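Local coordinates for protein macrolide 2'-phosphotransferase MphH (PDB 5UXD) that probably inactivates macrolide antibiotics by transferring a phosphate to their 2'-hydroxyl and is seen here with azithromycin bound, at residues A[163-168]-A[275-279]; A[153-158]-A[182-188]; A[168-174]-A[290-296]. All blocks are in the same frame, centred on the assembly; numbering follows the deposited sequence. Where two conformers were deposited one is given.

How the contacts relate
The three contacts tie together the helical part of this kinase-like fold beside the azithromycin pocket. Contacts 1 and 3 form one continuous apolar cluster: their centres lie about 10 Å apart, both use Phe168, and Val164 CG1 touches Leu294 CD1 at 3.6 Å. Helices 150-167 and 172-183 thereby meet the successive helices 270-281 and 284-294. Contact 2 joins the first two of these helices at their other ends, with its centre about 19 Å from that of contact 1 and about 20 Å from that of contact 3. Contact 1 alone includes a residue of the drug pocket, Tyr277; the side chain of Trp157 in contact 2 comes within about 6 Å of azithromycin.

Contact 1 of 3, residues A[163-168]-A[275-279]; sequences RVGAEF and GLYAL. With ZIT (azithromycin), chain C.
Glu167 and Phe168 reach across to Leu279 where two helices of the helical lobe of this kinase-like phosphotransferase, 150-167 and 270-281, pack at a crossing angle of 68°. The segment axes come within 9.9 Å, and the CA atoms of Val164 and Gly275 lie 5.8 Å apart, where Gly275 has no side chain to collide with Val164 CG1.

Phe168 can be followed outward. Its CB points at the second helix, and CG lies beside the backbone N (chi1 -66°), which sends the ring toward Gly275. Its CE1 meets Gly275 O. Phe168 CE1 also lies 4.1 Å from CG of Leu279, and CZ at the far end touches CB of Ala278. Leu279 and Ala278 both sit at the ring edge, near its plane, while Arg287 adds a cation-pi contact from helix 284-294.

Nearer the start of the segment, CG2 of Val164 meets CD2 of Leu276 at 4.0 Å, the two side chains crossing at about a right angle. Glu167 CG lies 3.6 Å from CD2 of Leu279; the bend at chi2 (-81°) then turns the carboxylate, whose OE1 is in a salt bridge with Arg287.

Tyr277 turns from the same helix into the azithromycin pocket. One face of its ring bears the drug's amino sugar, with C4A over the ring centre, and Tyr277 CD1 approaches C6A of azithromycin to 3.5 Å.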
loop_
_atom_site.group_PDB
_atom_site.type_symbol
_atom_site.label_atom_id
_atom_site.label_comp_id
_atom_site.label_asym_id
_atom_site.label_seq_id
_atom_site.Cartn_x
_atom_site.Cartn_y
_atom_site.Cartn_z
ATOM N N ARG A 163 20.723 11.329 4.179
ATOM C CA ARG A 163 19.904 12.330 4.845
ATOM C C ARG A 163 19.516 11.883 6.248
ATOM O O ARG A 163 19.610 12.669 7.198
ATOM C CB ARG A 163 18.669 12.633 4.003
ATOM C CG ARG A 163 18.989 13.459 2.781
ATOM C CD ARG A 163 17.767 13.726 1.928
ATOM N NE ARG A 163 18.068 14.729 0.910
ATOM C CZ ARG A 163 17.257 15.047 -0.091
ATOM N NH1 ARG A 163 16.085 14.435 -0.218
ATOM N NH2 ARG A 163 17.621 15.976 -0.970
ATOM N N VAL A 164 19.095 10.622 6.401
ATOM C CA VAL A 164 18.717 10.119 7.721
ATOM C C VAL A 164 19.934 10.089 8.629
ATOM O O VAL A 164 19.881 10.543 9.774
ATOM C CB VAL A 164 18.053 8.731 7.602
ATOM C CG1 VAL A 164 17.811 8.112 8.997
ATOM C CG2 VAL A 164 16.740 8.829 6.844
ATOM N N GLY A 165 21.068 9.616 8.109
ATOM C CA GLY A 165 22.294 9.596 8.895
ATOM C C GLY A 165 22.740 10.966 9.371
ATOM O O GLY A 165 23.423 11.079 10.393
ATOM N N ALA A 166 22.364 12.024 8.651
ATOM C CA ALA A 166 22.727 13.373 9.064
ATOM C C ALA A 166 21.855 13.897 10.196
ATOM O O ALA A 166 22.290 14.789 10.931
ATOM C CB ALA A 166 22.647 14.333 7.876
ATOM N N GLU A 167 20.640 13.374 10.352
ATOM C CA GLU A 167 19.739 13.842 11.393
ATOM C C GLU A 167 19.587 12.879 12.560
ATOM O O GLU A 167 19.141 13.308 13.628
ATOM C CB GLU A 167 18.352 14.124 10.801
ATOM C CG GLU A 167 18.331 15.274 9.816
ATOM C CD GLU A 167 18.280 16.608 10.521
ATOM O OE1 GLU A 167 17.734 16.653 11.648
ATOM O OE2 GLU A 167 18.775 17.604 9.955
ATOM N N PHE A 168 19.960 11.609 12.392
ATOM C CA PHE A 168 19.779 10.584 13.410
ATOM C C PHE A 168 21.074 9.816 13.630
ATOM O O PHE A 168 21.856 9.613 12.701
ATOM C CB PHE A 168 18.716 9.549 13.018
ATOM C CG PHE A 168 17.325 10.088 12.915
ATOM C CD1 PHE A 168 16.881 10.659 11.734
ATOM C CD2 PHE A 168 16.443 9.980 13.979
ATOM C CE1 PHE A 168 15.602 11.140 11.617
ATOM C CE2 PHE A 168 15.152 10.458 13.868
ATOM C CZ PHE A 168 14.729 11.040 12.689
ATOM N N GLY A 275 12.752 7.279 9.589
ATOM C CA GLY A 275 13.504 8.520 9.692
ATOM C C GLY A 275 13.013 9.558 8.704
ATOM O O GLY A 275 12.824 10.728 9.053
ATOM N N LEU A 276 12.783 9.131 7.456
ATOM C CA LEU A 276 12.260 10.027 6.429
ATOM C C LEU A 276 10.914 10.603 6.831
ATOM O O LEU A 276 10.671 11.804 6.663
ATOM C CB LEU A 276 12.127 9.283 5.098
ATOM C CG LEU A 276 13.432 8.908 4.390
ATOM C CD1 LEU A 276 13.150 8.071 3.151
ATOM C CD2 LEU A 276 14.252 10.133 4.029
ATOM N N TYR A 277 10.017 9.750 7.333
ATOM C CA TYR A 277 8.700 10.213 7.766
ATOM C C TYR A 277 8.831 11.260 8.863
ATOM O O TYR A 277 8.202 12.324 8.801
ATOM C CB TYR A 277 7.864 9.020 8.235
ATOM C CG TYR A 277 6.438 9.359 8.633
ATOM C CD1 TYR A 277 5.973 9.116 9.922
ATOM C CD2 TYR A 277 5.565 9.945 7.727
ATOM C CE1 TYR A 277 4.671 9.431 10.289
ATOM C CE2 TYR A 277 4.263 10.268 8.087
ATOM C CZ TYR A 277 3.825 10.007 9.368
ATOM O OH TYR A 277 2.537 10.326 9.726
ATOM N N ALA A 278 9.675 10.990 9.861
ATOM C CA ALA A 278 9.873 11.946 10.946
ATOM C C ALA A 278 10.358 13.293 10.424
ATOM O O ALA A 278 9.884 14.345 10.870
ATOM C CB ALA A 278 10.856 11.377 11.974
ATOM N N LEU A 279 11.315 13.286 9.487
ATOM C CA LEU A 279 11.808 14.537 8.921
ATOM C C LEU A 279 10.726 15.254 8.120
ATOM O O LEU A 279 10.727 16.492 8.039
ATOM C CB LEU A 279 13.033 14.264 8.040
ATOM C CG LEU A 279 14.300 13.902 8.808
ATOM C CD1 LEU A 279 15.369 13.387 7.866
ATOM C CD2 LEU A 279 14.789 15.110 9.600
HETATM C C1 ZIT C . 4.608 -3.036 7.880
HETATM C C2 ZIT C . 4.360 -1.715 7.076
HETATM C C3 ZIT C . 4.949 -0.611 7.920
HETATM C C4 ZIT C . 3.752 -0.036 8.722
HETATM C C5 ZIT C . 4.167 1.141 9.623
HETATM C C6 ZIT C . 4.122 0.682 11.056
HETATM C C7 ZIT C . 2.680 0.737 11.610
HETATM C C8 ZIT C . 2.674 0.260 13.099
HETATM C C9 ZIT C . 2.047 -1.157 13.227
HETATM N N10 ZIT C . 3.098 -2.251 12.879
HETATM C C11 ZIT C . 2.528 -3.458 12.308
HETATM C C12 ZIT C . 3.471 -3.997 11.220
HETATM C C13 ZIT C . 2.880 -5.046 10.274
HETATM C C14 ZIT C . 3.710 -5.072 8.990
HETATM C C15 ZIT C . 3.359 -6.308 8.185
HETATM C C16 ZIT C . 4.021 -6.237 6.772
HETATM C C17 ZIT C . 4.884 -1.849 5.679
HETATM C C18 ZIT C . 2.657 0.337 7.756
HETATM C C19 ZIT C . 5.051 1.573 11.891
HETATM C C20 ZIT C . 1.942 1.214 13.914
HETATM C C21 ZIT C . 3.946 -2.511 14.052
HETATM C C22 ZIT C . 2.271 -4.503 13.375
HETATM C C23 ZIT C . 1.420 -4.739 9.906
HETATM O O1 ZIT C . 5.730 -3.312 8.264
HETATM O O6 ZIT C . 4.579 -0.658 11.161
HETATM O O12 ZIT C . 4.633 -4.543 11.797
HETATM O O13 ZIT C . 2.950 -6.341 10.906
HETATM O O14 ZIT C . 3.419 -3.919 8.178
HETATM C C1A ZIT C . 3.822 3.360 8.785
HETATM C C2A ZIT C . 2.753 4.371 8.428
HETATM C C3A ZIT C . 3.346 5.443 7.586
HETATM C C4A ZIT C . 4.500 6.061 8.266
HETATM C C5A ZIT C . 5.495 5.054 8.856
HETATM C C6A ZIT C . 6.460 5.698 9.763
HETATM C C7A ZIT C . 1.859 7.150 8.450
HETATM C C8A ZIT C . 2.775 7.438 6.279
HETATM O O1A ZIT C . 3.284 2.245 9.446
HETATM O O2A ZIT C . 1.665 3.753 7.735
HETATM N N3A ZIT C . 2.294 6.459 7.266
HETATM O O5A ZIT C . 4.848 3.985 9.628
HETATM C C1B ZIT C . 7.065 0.162 7.070
HETATM C C2B ZIT C . 7.582 0.688 5.755
HETATM C C3B ZIT C . 7.745 2.165 5.737
HETATM C C4B ZIT C . 8.551 2.618 6.896
HETATM C C5B ZIT C . 7.921 2.162 8.184
HETATM C C6B ZIT C . 8.762 2.687 9.310
HETATM C C7B ZIT C . 8.451 2.574 4.384
HETATM C C8B ZIT C . 5.753 3.027 4.658
HETATM O O1B ZIT C . 5.668 0.403 7.169
HETATM O O3B ZIT C . 6.456 2.801 5.857
HETATM O O4B ZIT C . 8.533 4.062 6.951
HETATM O O5B ZIT C . 7.780 0.696 8.271
#

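Contact 2 of 3, residues A[153-158]-A[182-188]; sequences VRGAWR and LADDGCW
Leu182, near the end of helix 172-183, meets segment 153-158 of helix 150-167. Its CD2 packs on CB of Trp157 at 3.6 Å, and its carbonyl oxygen accepts two bonds from Arg154, from NE and, at 2.8 Å, from NH2. This side-on grip lies in the guanidinium plane.

Past the helix, Asp184 OD1 accepts from the Gly186 N in an Asx turn, which shapes the chain around Asp185. There OD1 takes both NH1 and NH2 of Arg154 end-on in a salt bridge, the NH2 bond being 2.8 Å and using the anti lone pair; carboxylate and guanidinium planes stand 83° apart.

Trp188 lies flat against the same arginine. The Arg154 chain, extended from CG to NE, runs over the indole, and the guanidinium stacks nearly parallel to it (7°), its flat position thus fixed by edge bonds and a ring against one face. The six-membered edge of Trp188 makes an offset edge-to-face pair with Trp157, planes at 60°; CZ3 of Trp188 lies 3.6 Å from Trp157 CD1.

Around this corner, Trp181 of helix 172-183 stacks on Trp188 and its backbone O accepts from Trp188 NE1, while helix 259-268 brings His262 edge-to-face to Trp188 and Met266 against Trp157.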
loop_
_atom_site.group_PDB
_atom_site.type_symbol
_atom_site.label_atom_id
_atom_site.label_comp_id
_atom_site.label_asym_id
_atom_site.label_seq_id
_atom_site.Cartn_x
_atom_site.Cartn_y
_atom_site.Cartn_z
ATOM N N VAL A 153 16.077 4.779 -8.527
ATOM C CA VAL A 153 15.704 3.903 -7.417
ATOM C C VAL A 153 16.886 3.700 -6.478
ATOM O O VAL A 153 16.774 3.877 -5.260
ATOM C CB VAL A 153 15.171 2.552 -7.936
ATOM C CG1 VAL A 153 15.025 1.571 -6.780
ATOM C CG2 VAL A 153 13.818 2.701 -8.672
ATOM N N ARG A 154 18.060 3.349 -7.019
ATOM C CA ARG A 154 19.226 3.105 -6.175
ATOM C C ARG A 154 19.752 4.399 -5.569
ATOM O O ARG A 154 20.144 4.438 -4.393
ATOM C CB ARG A 154 20.307 2.419 -7.008
ATOM C CG ARG A 154 21.422 1.780 -6.221
ATOM C CD ARG A 154 22.132 0.774 -7.103
ATOM N NE ARG A 154 23.247 0.140 -6.420
ATOM C CZ ARG A 154 24.037 -0.766 -6.985
ATOM N NH1 ARG A 154 23.833 -1.132 -8.248
ATOM N NH2 ARG A 154 25.036 -1.297 -6.293
ATOM N N GLY A 155 19.761 5.473 -6.358
ATOM C CA GLY A 155 20.259 6.739 -5.852
ATOM C C GLY A 155 19.404 7.307 -4.737
ATOM O O GLY A 155 19.919 7.972 -3.829
ATOM N N ALA A 156 18.091 7.075 -4.800
ATOM C CA ALA A 156 17.200 7.539 -3.744
ATOM C C ALA A 156 17.513 6.846 -2.427
ATOM O O ALA A 156 17.566 7.489 -1.372
ATOM C CB ALA A 156 15.743 7.296 -4.133
ATOM N N TRP A 157 17.753 5.535 -2.465
ATOM C CA TRP A 157 18.123 4.851 -1.234
ATOM C C TRP A 157 19.466 5.345 -0.706
ATOM O O TRP A 157 19.653 5.472 0.508
ATOM C CB TRP A 157 18.151 3.344 -1.470
ATOM C CG TRP A 157 16.804 2.704 -1.434
ATOM C CD1 TRP A 157 16.068 2.265 -2.507
ATOM C CD2 TRP A 157 16.038 2.388 -0.266
ATOM N NE1 TRP A 157 14.885 1.722 -2.072
ATOM C CE2 TRP A 157 14.847 1.769 -0.702
ATOM C CE3 TRP A 157 16.240 2.573 1.103
ATOM C CZ2 TRP A 157 13.858 1.340 0.186
ATOM C CZ3 TRP A 157 15.255 2.146 1.985
ATOM C CH2 TRP A 157 14.084 1.535 1.524
ATOM N N ARG A 158 20.424 5.629 -1.600
ATOM C CA ARG A 158 21.706 6.160 -1.145
ATOM C C ARG A 158 21.537 7.537 -0.515
ATOM O O ARG A 158 22.109 7.823 0.547
ATOM C CB ARG A 158 22.702 6.218 -2.310
ATOM C CG ARG A 158 23.262 4.856 -2.668
ATOM C CD ARG A 158 24.008 4.906 -3.975
ATOM N NE ARG A 158 24.832 3.718 -4.200
ATOM C CZ ARG A 158 25.086 3.201 -5.399
ATOM N NH1 ARG A 158 24.584 3.756 -6.495
ATOM N NH2 ARG A 158 25.858 2.129 -5.511
ATOM N N LEU A 182 23.534 -1.525 -0.538
ATOM C CA LEU A 182 23.570 -0.526 -1.598
ATOM C C LEU A 182 24.741 -0.751 -2.540
ATOM O O LEU A 182 24.670 -0.355 -3.708
ATOM C CB LEU A 182 23.641 0.886 -1.000
ATOM C CG LEU A 182 22.419 1.308 -0.163
ATOM C CD1 LEU A 182 22.754 2.476 0.749
ATOM C CD2 LEU A 182 21.261 1.669 -1.083
ATOM N N ALA A 183 25.798 -1.412 -2.072
ATOM C CA ALA A 183 26.957 -1.680 -2.917
ATOM C C ALA A 183 26.834 -2.956 -3.747
ATOM O O ALA A 183 27.600 -3.131 -4.705
ATOM C CB ALA A 183 28.222 -1.753 -2.049
ATOM N N ASP A 184 25.901 -3.851 -3.420
ATOM C CA ASP A 184 25.788 -5.131 -4.124
ATOM C C ASP A 184 24.963 -4.958 -5.395
ATOM O O ASP A 184 23.723 -4.918 -5.359
ATOM C CB ASP A 184 25.180 -6.193 -3.213
ATOM C CG ASP A 184 24.923 -7.493 -3.934
ATOM O OD1 ASP A 184 25.617 -7.769 -4.941
ATOM O OD2 ASP A 184 24.018 -8.236 -3.490
ATOM N N ASP A 185 25.669 -4.884 -6.529
ATOM C CA ASP A 185 25.015 -4.703 -7.822
ATOM C C ASP A 185 23.974 -5.776 -8.088
ATOM O O ASP A 185 22.996 -5.525 -8.800
ATOM C CB ASP A 185 26.052 -4.736 -8.946
ATOM C CG ASP A 185 26.861 -3.462 -9.054
ATOM O OD1 ASP A 185 26.495 -2.433 -8.449
ATOM O OD2 ASP A 185 27.881 -3.508 -9.762
ATOM N N GLY A 186 24.168 -6.977 -7.534
ATOM C CA GLY A 186 23.252 -8.076 -7.788
ATOM C C GLY A 186 21.856 -7.896 -7.219
ATOM O O GLY A 186 20.927 -8.561 -7.688
ATOM N N CYS A 187 21.677 -7.008 -6.233
ATOM C CA CYS A 187 20.356 -6.809 -5.630
ATOM C C CYS A 187 19.429 -5.953 -6.481
ATOM O O CYS A 187 18.205 -6.062 -6.349
ATOM C CB CYS A 187 20.481 -6.126 -4.261
ATOM S SG CYS A 187 20.882 -7.209 -2.888
ATOM N N TRP A 188 19.977 -5.094 -7.325
ATOM C CA TRP A 188 19.180 -3.936 -7.701
ATOM C C TRP A 188 18.512 -4.117 -9.060
ATOM O O TRP A 188 19.065 -4.764 -9.961
ATOM C CB TRP A 188 20.050 -2.669 -7.699
ATOM C CG TRP A 188 20.426 -2.363 -6.303
ATOM C CD1 TRP A 188 21.509 -2.845 -5.615
ATOM C CD2 TRP A 188 19.677 -1.581 -5.378
ATOM N NE1 TRP A 188 21.486 -2.383 -4.319
ATOM C CE2 TRP A 188 20.370 -1.607 -4.149
ATOM C CE3 TRP A 188 18.490 -0.842 -5.472
ATOM C CZ2 TRP A 188 19.910 -0.927 -3.015
ATOM C CZ3 TRP A 188 18.038 -0.164 -4.347
ATOM C CH2 TRP A 188 18.753 -0.205 -3.137
#

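Contact 3 of 3, residues A[168-174]-A[290-296]; sequences FEIAPAL and AAAALNP
Ala171 and Leu294 join the backbones at two helix ends: the loop 168-171 runs past the last turn of helix 284-294, with the CA atoms of Ala171 and Asn295 4.7 Å apart. Ala171, the N-cap residue of helix 172-183, donates its N-H to Leu294 O at 2.9 Å; the bond is nearly straight (169°) and lies in the carbonyl plane. A CA-H of Ile170 approaches the same oxygen. Farther back, one water donates to both Glu169 O and Ala291 O, bridging the two backbones where no direct bond links them.

Leu294 is the most heavily covered residue of the contact. Its CG sits beside its own backbone N (chi1 -69°), and CD1 lies over one face of the Phe168 ring, 3.6 Å from Phe168 CG. CB of Ala291 comes to the edge of that ring, 3.9 Å from CD2 of Phe168, and CB of Ala290 lies 4.0 Å from Phe168 CE2. On the other flank, CD1 of Leu174 rests near the carbonyl oxygens of Ala293 and Leu294 and meets CD of Pro296 at 4.0 Å. Trp178 of helix 172-183 packs on both Ile170 and Leu294.

The chemistry is thus split between an apolar core of leucine, phenylalanine and alanines and polar links at its edge: the Ala171 N-H gives Leu294 O, in the last helical residue, a partner where the helix has no further N-H to offer.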
loop_
_atom_site.group_PDB
_atom_site.type_symbol
_atom_site.label_atom_id
_atom_site.label_comp_id
_atom_site.label_asym_id
_atom_site.label_seq_id
_atom_site.Cartn_x
_atom_site.Cartn_y
_atom_site.Cartn_z
ATOM N N PHE A 168 19.960 11.609 12.392
ATOM C CA PHE A 168 19.779 10.584 13.410
ATOM C C PHE A 168 21.074 9.816 13.630
ATOM O O PHE A 168 21.856 9.613 12.701
ATOM C CB PHE A 168 18.716 9.549 13.018
ATOM C CG PHE A 168 17.325 10.088 12.915
ATOM C CD1 PHE A 168 16.881 10.659 11.734
ATOM C CD2 PHE A 168 16.443 9.980 13.979
ATOM C CE1 PHE A 168 15.602 11.140 11.617
ATOM C CE2 PHE A 168 15.152 10.458 13.868
ATOM C CZ PHE A 168 14.729 11.040 12.689
ATOM N N GLU A 169 21.277 9.363 14.866
ATOM C CA GLU A 169 22.315 8.378 15.130
ATOM C C GLU A 169 21.864 7.023 14.599
ATOM O O GLU A 169 20.744 6.578 14.874
ATOM C CB GLU A 169 22.601 8.295 16.629
ATOM C CG GLU A 169 24.048 7.995 16.980
ATOM C CD GLU A 169 24.989 9.104 16.566
ATOM O OE1 GLU A 169 25.889 8.842 15.741
ATOM O OE2 GLU A 169 24.826 10.237 17.062
ATOM N N ILE A 170 22.720 6.371 13.815
ATOM C CA ILE A 170 22.415 5.050 13.269
ATOM C C ILE A 170 23.428 4.060 13.826
ATOM O O ILE A 170 24.640 4.285 13.732
ATOM C CB ILE A 170 22.428 5.037 11.730
ATOM C CG1 ILE A 170 21.439 6.072 11.177
ATOM C CG2 ILE A 170 22.107 3.624 11.205
ATOM C CD1 ILE A 170 21.439 6.164 9.666
ATOM N N ALA A 171 22.930 2.976 14.410
ATOM C CA ALA A 171 23.808 1.947 14.947
ATOM C C ALA A 171 24.738 1.461 13.845
ATOM O O ALA A 171 24.275 1.218 12.722
ATOM C CB ALA A 171 22.988 0.781 15.502
ATOM N N PRO A 172 26.045 1.347 14.097
ATOM C CA PRO A 172 26.947 0.885 13.031
ATOM C C PRO A 172 26.545 -0.448 12.419
ATOM O O PRO A 172 26.741 -0.632 11.213
ATOM C CB PRO A 172 28.303 0.806 13.742
ATOM C CG PRO A 172 28.216 1.890 14.762
ATOM C CD PRO A 172 26.795 1.853 15.265
ATOM N N ALA A 173 25.973 -1.372 13.196
ATOM C CA ALA A 173 25.560 -2.655 12.631
ATOM C C ALA A 173 24.495 -2.483 11.552
ATOM O O ALA A 173 24.501 -3.202 10.548
ATOM C CB ALA A 173 25.061 -3.584 13.735
ATOM N N LEU A 174 23.565 -1.537 11.740
ATOM C CA LEU A 174 22.571 -1.263 10.701
ATOM C C LEU A 174 23.161 -0.480 9.539
ATOM O O LEU A 174 22.847 -0.759 8.377
ATOM C CB LEU A 174 21.388 -0.501 11.280
ATOM C CG LEU A 174 20.551 -1.331 12.236
ATOM C CD1 LEU A 174 19.506 -0.452 12.890
ATOM C CD2 LEU A 174 19.912 -2.510 11.493
ATOM N N ALA A 290 11.407 6.847 15.241
ATOM C CA ALA A 290 12.416 6.554 14.226
ATOM C C ALA A 290 13.796 6.393 14.852
ATOM O O ALA A 290 14.562 5.500 14.466
ATOM C CB ALA A 290 12.437 7.655 13.164
ATOM N N ALA A 291 14.122 7.235 15.833
ATOM C CA ALA A 291 15.430 7.147 16.481
ATOM C C ALA A 291 15.616 5.813 17.198
ATOM O O ALA A 291 16.713 5.242 17.187
ATOM C CB ALA A 291 15.611 8.310 17.456
ATOM N N ALA A 292 14.557 5.294 17.831
ATOM C CA ALA A 292 14.681 4.005 18.504
ATOM C C ALA A 292 14.898 2.865 17.516
ATOM O O ALA A 292 15.598 1.898 17.838
ATOM C CB ALA A 292 13.447 3.729 19.357
ATOM N N ALA A 293 14.308 2.952 16.322
ATOM C CA ALA A 293 14.501 1.923 15.300
ATOM C C ALA A 293 15.876 2.006 14.648
ATOM O O ALA A 293 16.443 0.973 14.278
ATOM C CB ALA A 293 13.420 2.030 14.222
ATOM N N LEU A 294 16.428 3.217 14.519
ATOM C CA LEU A 294 17.728 3.414 13.886
ATOM C C LEU A 294 18.897 3.133 14.820
ATOM O O LEU A 294 20.008 2.883 14.344
ATOM C CB LEU A 294 17.823 4.848 13.349
ATOM C CG LEU A 294 16.902 5.143 12.158
ATOM C CD1 LEU A 294 16.591 6.631 12.048
ATOM C CD2 LEU A 294 17.494 4.588 10.839
ATOM N N ASN A 295 18.684 3.168 16.134
ATOM C CA ASN A 295 19.757 2.977 17.112
ATOM C C ASN A 295 19.229 2.180 18.300
ATOM O O ASN A 295 19.095 2.699 19.416
ATOM C CB ASN A 295 20.325 4.325 17.553
ATOM C CG ASN A 295 21.491 4.178 18.488
ATOM O OD1 ASN A 295 22.304 3.268 18.341
ATOM N ND2 ASN A 295 21.570 5.064 19.476
ATOM N N PRO A 296 18.931 0.892 18.100
ATOM C CA PRO A 296 18.287 0.123 19.164
ATOM C C PRO A 296 19.195 -0.013 20.366
ATOM O O PRO A 296 20.433 0.037 20.243
ATOM C CB PRO A 296 18.027 -1.245 18.499
ATOM C CG PRO A 296 18.137 -0.998 17.019
ATOM C CD PRO A 296 19.161 0.087 16.888
HETATM O O HOH W 1 18.695 7.156 16.539
#